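Local coordinates for putative carbohydrate-active enzyme (Uncultured organism, PDB 5WH8), which probably hydrolyses O-glycosidic bonds as a family 5 glycoside hydrolase, this chain being the cellulase domain of a larger multi-modular protein, at residues F238-A243 and D252-W257; Y120-A125 and E165-V170. All coordinates share one frame; numbering follows the deposited sequence.

Contact 1: residues F238-A243 and D252-W257. With EDO (1,2-ethanediol), chain L.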
loop_
_atom_site.group_PDB
_atom_site.type_symbol
_atom_site.label_atom_id
_atom_site.label_comp_id
_atom_site.label_asym_id
_atom_site.label_seq_id
_atom_site.Cartn_x
_atom_site.Cartn_y
_atom_site.Cartn_z
ATOM N N PHE A 238 -1.431 7.786 2.334
ATOM C CA PHE A 238 -1.857 9.066 2.869
ATOM C C PHE A 238 -0.710 10.058 2.766
ATOM O O PHE A 238 0.458 9.675 2.668
ATOM C CB PHE A 238 -2.309 8.968 4.336
ATOM C CG PHE A 238 -1.143 8.856 5.297
ATOM C CD1 PHE A 238 -0.558 7.617 5.516
ATOM C CD2 PHE A 238 -0.611 9.962 5.953
ATOM C CE1 PHE A 238 0.534 7.477 6.353
ATOM C CE2 PHE A 238 0.499 9.829 6.769
ATOM C CZ PHE A 238 1.051 8.575 6.990
ATOM N N GLY A 239 -1.063 11.335 2.848
ATOM C CA GLY A 239 -0.081 12.408 2.818
ATOM C C GLY A 239 -0.282 13.428 3.917
ATOM O O GLY A 239 -1.343 13.521 4.548
ATOM N N THR A 240 0.761 14.218 4.131
ATOM C CA THR A 240 0.762 15.276 5.132
ATOM C C THR A 240 0.360 16.624 4.531
ATOM O O THR A 240 0.324 17.631 5.223
ATOM C CB THR A 240 2.156 15.412 5.751
ATOM O OG1 THR A 240 3.080 15.676 4.683
ATOM C CG2 THR A 240 2.566 14.154 6.478
ATOM N N THR A 241 0.128 16.626 3.229
ATOM C CA THR A 241 -0.199 17.813 2.448
ATOM C C THR A 241 -1.673 17.786 2.039
ATOM O O THR A 241 -2.420 16.858 2.385
ATOM C CB THR A 241 0.675 17.857 1.187
ATOM O OG1 THR A 241 0.445 16.642 0.460
ATOM C CG2 THR A 241 2.138 17.978 1.528
ATOM N N GLN A 242 -2.104 18.796 1.286
ATOM C CA GLN A 242 -3.310 18.660 0.494
ATOM C C GLN A 242 -3.147 17.532 -0.548
ATOM O O GLN A 242 -2.029 17.070 -0.846
ATOM C CB GLN A 242 -3.649 19.988 -0.194
ATOM C CG GLN A 242 -3.975 21.110 0.793
ATOM C CD GLN A 242 -4.414 22.372 0.104
ATOM O OE1 GLN A 242 -3.759 23.429 0.223
ATOM N NE2 GLN A 242 -5.514 22.303 -0.603
ATOM N N ALA A 243 -4.271 17.098 -1.107
ATOM C CA ALA A 243 -4.287 15.932 -1.982
ATOM C C ALA A 243 -3.422 15.997 -3.255
ATOM O O ALA A 243 -3.113 14.960 -3.836
ATOM C CB ALA A 243 -5.729 15.625 -2.363
ATOM N N ASP A 252 -0.704 18.904 12.472
ATOM C CA ASP A 252 -1.693 18.800 13.561
ATOM C C ASP A 252 -2.862 17.897 13.132
ATOM O O ASP A 252 -3.290 17.008 13.888
ATOM C CB ASP A 252 -2.207 20.184 13.975
ATOM C CG ASP A 252 -1.149 21.020 14.687
ATOM O OD1 ASP A 252 -0.391 20.470 15.511
ATOM O OD2 ASP A 252 -1.090 22.239 14.427
ATOM N N GLU A 253 -3.363 18.089 11.912
ATOM C CA GLU A 253 -4.458 17.259 11.417
ATOM C C GLU A 253 -3.941 15.830 11.180
ATOM O O GLU A 253 -4.651 14.847 11.449
ATOM C CB GLU A 253 -5.092 17.843 10.138
ATOM C CG GLU A 253 -6.289 17.034 9.589
ATOM C CD GLU A 253 -7.512 17.058 10.505
ATOM O OE1 GLU A 253 -7.692 18.054 11.257
ATOM O OE2 GLU A 253 -8.300 16.088 10.457
ATOM N N CYS A 254 -2.705 15.685 10.708
ATOM C CA CYS A 254 -2.161 14.336 10.547
ATOM C C CYS A 254 -2.037 13.642 11.909
ATOM O O CYS A 254 -2.266 12.445 12.005
ATOM C CB CYS A 254 -0.816 14.355 9.820
ATOM S SG CYS A 254 -0.389 12.751 9.084
ATOM N N ASN A 255 -1.685 14.387 12.957
ATOM C CA ASN A 255 -1.631 13.779 14.302
ATOM C C ASN A 255 -3.009 13.247 14.722
ATOM O O ASN A 255 -3.118 12.166 15.295
ATOM C CB ASN A 255 -1.109 14.784 15.333
ATOM C CG ASN A 255 0.410 14.961 15.284
ATOM O OD1 ASN A 255 1.135 14.126 14.751
ATOM N ND2 ASN A 255 0.900 16.043 15.892
ATOM N N THR A 256 -4.059 13.998 14.419
ATOM C CA THR A 256 -5.425 13.536 14.677
ATOM C C THR A 256 -5.720 12.232 13.947
ATOM O O THR A 256 -6.217 11.283 14.559
ATOM C CB THR A 256 -6.458 14.610 14.280
ATOM O OG1 THR A 256 -6.228 15.787 15.070
ATOM C CG2 THR A 256 -7.889 14.144 14.486
ATOM N N TRP A 257 -5.390 12.176 12.656
ATOM C CA TRP A 257 -5.528 10.957 11.888
ATOM C C TRP A 257 -4.696 9.815 12.478
ATOM O O TRP A 257 -5.160 8.677 12.492
ATOM C CB TRP A 257 -5.114 11.184 10.440
ATOM C CG TRP A 257 -6.189 11.731 9.538
ATOM C CD1 TRP A 257 -6.316 13.020 9.081
ATOM C CD2 TRP A 257 -7.256 10.990 8.919
ATOM N NE1 TRP A 257 -7.382 13.118 8.231
ATOM C CE2 TRP A 257 -7.986 11.897 8.120
ATOM C CE3 TRP A 257 -7.660 9.658 8.957
ATOM C CZ2 TRP A 257 -9.102 11.507 7.378
ATOM C CZ3 TRP A 257 -8.767 9.277 8.225
ATOM C CH2 TRP A 257 -9.471 10.195 7.440
HETATM C C1 EDO L . -0.884 11.199 -4.779
HETATM O O1 EDO L . -0.727 12.615 -4.563
HETATM C C2 EDO L . -1.305 11.002 -6.226
HETATM O O2 EDO L . -2.254 9.912 -6.300
#
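Cys-254 sets its sulfur against two neighbouring side chains, Phe-238 on a barrel strand and Thr-240 just past its end. The nearer partner is the phenyl ring, with Cys-254 SG 3.8 Å from Phe-238 CE2. This is a Cys sulfur-aromatic contact: Cys-254 SG lies 5.0 Å from the centroid of the Phe-238 ring and approaches obliquely, 68° off the ring normal. The threonine methyl meets the same atom, Thr-240 CG2 being 4.2 Å from Cys-254 SG. Since Cys-254 chi1 (-160°) turns SG opposite the backbone N, the thiol reaches out from the helix toward the strand. No hydrogen bond joins the segments. In the (beta/alpha)8 barrel this is the seventh strand, 233-239, meeting the helix 251-263 that follows it, the first half of a beta-alpha-beta unit completed by strand 268-273. Family 5 enzymes carry their catalytic nucleophile at the end of this strand, so the contact probably lies near the active-site end of the barrel. Around the tight, buried spot, Phe-238 also packs on Phe-210, Trp-268 and Met-258, while Tyr-302 and Ile-303 of helix 298-307 touch Thr-240, whose OG1 is hydrogen-bonded to Ser-299 OG. Beyond Thr-240 the chain turns away from the helix: Gln-242 and Ala-243 are exposed, and Ala-243 O receives a weak 3.4 Å bond from O1 of an ethanediol, probably from the crystallisation liquor.

Contact 2: residues Y120-A125 and E165-V170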
loop_
_atom_site.group_PDB
_atom_site.type_symbol
_atom_site.label_atom_id
_atom_site.label_comp_id
_atom_site.label_asym_id
_atom_site.label_seq_id
_atom_site.Cartn_x
_atom_site.Cartn_y
_atom_site.Cartn_z
ATOM N N TYR A 120 -11.533 -0.424 -17.115
ATOM C CA TYR A 120 -10.956 -0.036 -18.391
ATOM C C TYR A 120 -9.477 -0.402 -18.487
ATOM O O TYR A 120 -8.835 -0.092 -19.502
ATOM C CB TYR A 120 -11.160 1.464 -18.625
ATOM C CG TYR A 120 -12.612 1.873 -18.748
ATOM C CD1 TYR A 120 -13.633 0.927 -18.931
ATOM C CD2 TYR A 120 -12.973 3.209 -18.679
ATOM C CE1 TYR A 120 -14.964 1.321 -19.036
ATOM C CE2 TYR A 120 -14.300 3.602 -18.792
ATOM C CZ TYR A 120 -15.281 2.660 -18.961
ATOM O OH TYR A 120 -16.607 3.065 -19.067
ATOM N N THR A 121 -8.946 -1.060 -17.446
ATOM C CA THR A 121 -7.587 -1.599 -17.488
ATOM C C THR A 121 -7.540 -3.135 -17.529
ATOM O O THR A 121 -6.444 -3.706 -17.489
ATOM C CB THR A 121 -6.744 -1.147 -16.265
ATOM O OG1 THR A 121 -7.178 -1.849 -15.087
ATOM C CG2 THR A 121 -6.853 0.351 -16.059
ATOM N N LEU A 122 -8.694 -3.797 -17.668
ATOM C CA LEU A 122 -8.760 -5.253 -17.508
ATOM C C LEU A 122 -7.977 -6.051 -18.550
ATOM O O LEU A 122 -7.508 -7.157 -18.237
ATOM C CB LEU A 122 -10.226 -5.731 -17.512
ATOM C CG LEU A 122 -10.936 -5.608 -16.168
ATOM C CD1 LEU A 122 -12.439 -5.776 -16.312
ATOM C CD2 LEU A 122 -10.394 -6.622 -15.189
ATOM N N ASP A 123 -7.841 -5.526 -19.769
ATOM C CA ASP A 123 -7.073 -6.242 -20.793
ATOM C C ASP A 123 -5.637 -6.494 -20.335
ATOM O O ASP A 123 -5.022 -7.470 -20.766
ATOM C CB ASP A 123 -7.051 -5.482 -22.120
ATOM C CG ASP A 123 -8.393 -5.481 -22.827
ATOM O OD1 ASP A 123 -9.211 -6.392 -22.579
ATOM O OD2 ASP A 123 -8.608 -4.576 -23.658
ATOM N N ASP A 124 -5.094 -5.603 -19.494
ATOM C CA ASP A 124 -3.768 -5.799 -18.899
ATOM C C ASP A 124 -3.816 -6.282 -17.448
ATOM O O ASP A 124 -2.918 -7.008 -17.009
ATOM C CB ASP A 124 -2.963 -4.501 -18.979
ATOM C CG ASP A 124 -2.576 -4.171 -20.381
ATOM O OD1 ASP A 124 -2.015 -5.070 -21.053
ATOM O OD2 ASP A 124 -2.904 -3.065 -20.824
ATOM N N ALA A 125 -4.852 -5.897 -16.709
ATOM C CA ALA A 125 -4.935 -6.252 -15.290
ATOM C C ALA A 125 -5.117 -7.759 -15.063
ATOM O O ALA A 125 -4.576 -8.334 -14.123
ATOM C CB ALA A 125 -6.069 -5.494 -14.624
ATOM N N GLU A 165 -14.713 -8.627 -8.928
ATOM C CA GLU A 165 -15.239 -9.967 -9.171
ATOM C C GLU A 165 -14.660 -10.580 -10.461
ATOM O O GLU A 165 -14.771 -11.798 -10.671
ATOM C CB GLU A 165 -16.773 -9.913 -9.172
ATOM C CG GLU A 165 -17.319 -9.703 -7.757
ATOM C CD GLU A 165 -18.816 -9.475 -7.664
ATOM O OE1 GLU A 165 -19.476 -9.242 -8.701
ATOM O OE2 GLU A 165 -19.324 -9.508 -6.524
ATOM N N ALA A 166 -14.021 -9.758 -11.297
ATOM C CA ALA A 166 -13.246 -10.241 -12.461
ATOM C C ALA A 166 -11.817 -10.639 -12.077
ATOM O O ALA A 166 -11.306 -11.683 -12.507
ATOM C CB ALA A 166 -13.214 -9.168 -13.579
ATOM N N VAL A 167 -11.166 -9.812 -11.272
ATOM C CA VAL A 167 -9.760 -10.034 -10.925
ATOM C C VAL A 167 -9.546 -11.028 -9.767
ATOM O O VAL A 167 -8.591 -11.803 -9.793
ATOM C CB VAL A 167 -9.070 -8.657 -10.581
ATOM C CG1 VAL A 167 -7.711 -8.847 -9.962
ATOM C CG2 VAL A 167 -8.987 -7.766 -11.846
ATOM N N ILE A 168 -10.384 -11.001 -8.735
ATOM C CA ILE A 168 -10.112 -11.816 -7.553
ATOM C C ILE A 168 -10.136 -13.318 -7.883
ATOM O O ILE A 168 -9.280 -14.054 -7.393
ATOM C CB ILE A 168 -11.071 -11.470 -6.395
ATOM C CG1 ILE A 168 -10.686 -10.077 -5.844
ATOM C CG2 ILE A 168 -11.009 -12.531 -5.279
ATOM C CD1 ILE A 168 -11.617 -9.558 -4.786
ATOM N N PRO A 169 -11.080 -13.777 -8.728
ATOM C CA PRO A 169 -11.002 -15.213 -9.056
ATOM C C PRO A 169 -9.713 -15.619 -9.781
ATOM O O PRO A 169 -9.248 -16.760 -9.646
ATOM C CB PRO A 169 -12.230 -15.429 -9.957
ATOM C CG PRO A 169 -13.198 -14.365 -9.517
ATOM C CD PRO A 169 -12.314 -13.158 -9.239
ATOM N N VAL A 170 -9.153 -14.706 -10.557
ATOM C CA VAL A 170 -7.903 -14.953 -11.275
ATOM C C VAL A 170 -6.747 -15.069 -10.283
ATOM O O VAL A 170 -5.854 -15.906 -10.438
ATOM C CB VAL A 170 -7.635 -13.835 -12.293
ATOM C CG1 VAL A 170 -6.248 -13.946 -12.897
ATOM C CG2 VAL A 170 -8.707 -13.846 -13.392
#
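Leu-122 stands in the first turn of helix 122-135, begun by the bonds from Asp-124 N (3.1 Å) and Ala-125 N (2.8 Å) to the carbonyl O of the N-cap residue Thr-121, and faces Ala-166 and Val-167 on helix 157-172, the backbones held apart so that side chains alone bridge them.

One methyl does the touching. Leu-122 CD2 comes within 3.8 Å of Val-167 CG2 and 4.1 Å of Ala-166 CB, so that a single branch meets two successive residues of the other helix. The leucine side chain leaves its helix with CG opposite the carbonyl carbon (chi1 -83°), and it crosses that of Val-167 at a slant. On the valine, CG2 is the branch turned to the leucine. Ala-125, a turn further on, adds some cover from the flank without coming within van der Waals distance. The interface is entirely apolar, with no hydrogen bond across it. It is partly buried: Val-167 is enclosed, whereas Leu-122 and Ala-166 retain some exposure. Pro-169, which has no amide hydrogen to give to the preceding turn, kinks helix 157-172 just past the contact.

Both helices belong to the outer layer of the barrel, following its third and fourth strands, 103-109 and 142-145. Val-167 also packs against Ile-126 and Trp-129 farther along helix 122-135, and Tyr-163 reaches back to Leu-122 and Ala-125. Trp-108 of strand 103-109 lies against Ala-125, and its NE1 is hydrogen-bonded to Thr-121 OG1, which makes no capping bond but also pairs with Pro-118 O.

Contact 2 closes before contact 1 opens along the chain, and the two lie on opposite sides of its centre, with their own centres about 32 Å apart and nearest atoms about 19 Å apart. They do not touch. What they share is the closed eight-stranded parallel barrel of this family 5 cellulase domain. Contact 2 joins two neighbouring helices of the outer layer, 122-135 and 157-172, whereas contact 1 ties strand 233-239 to the helix that follows it. Together they sample two kinds of packing in a TIM barrel, helix against helix in the outer layer, and helix against the end of a strand and its following loop, in its first and second halves respectively.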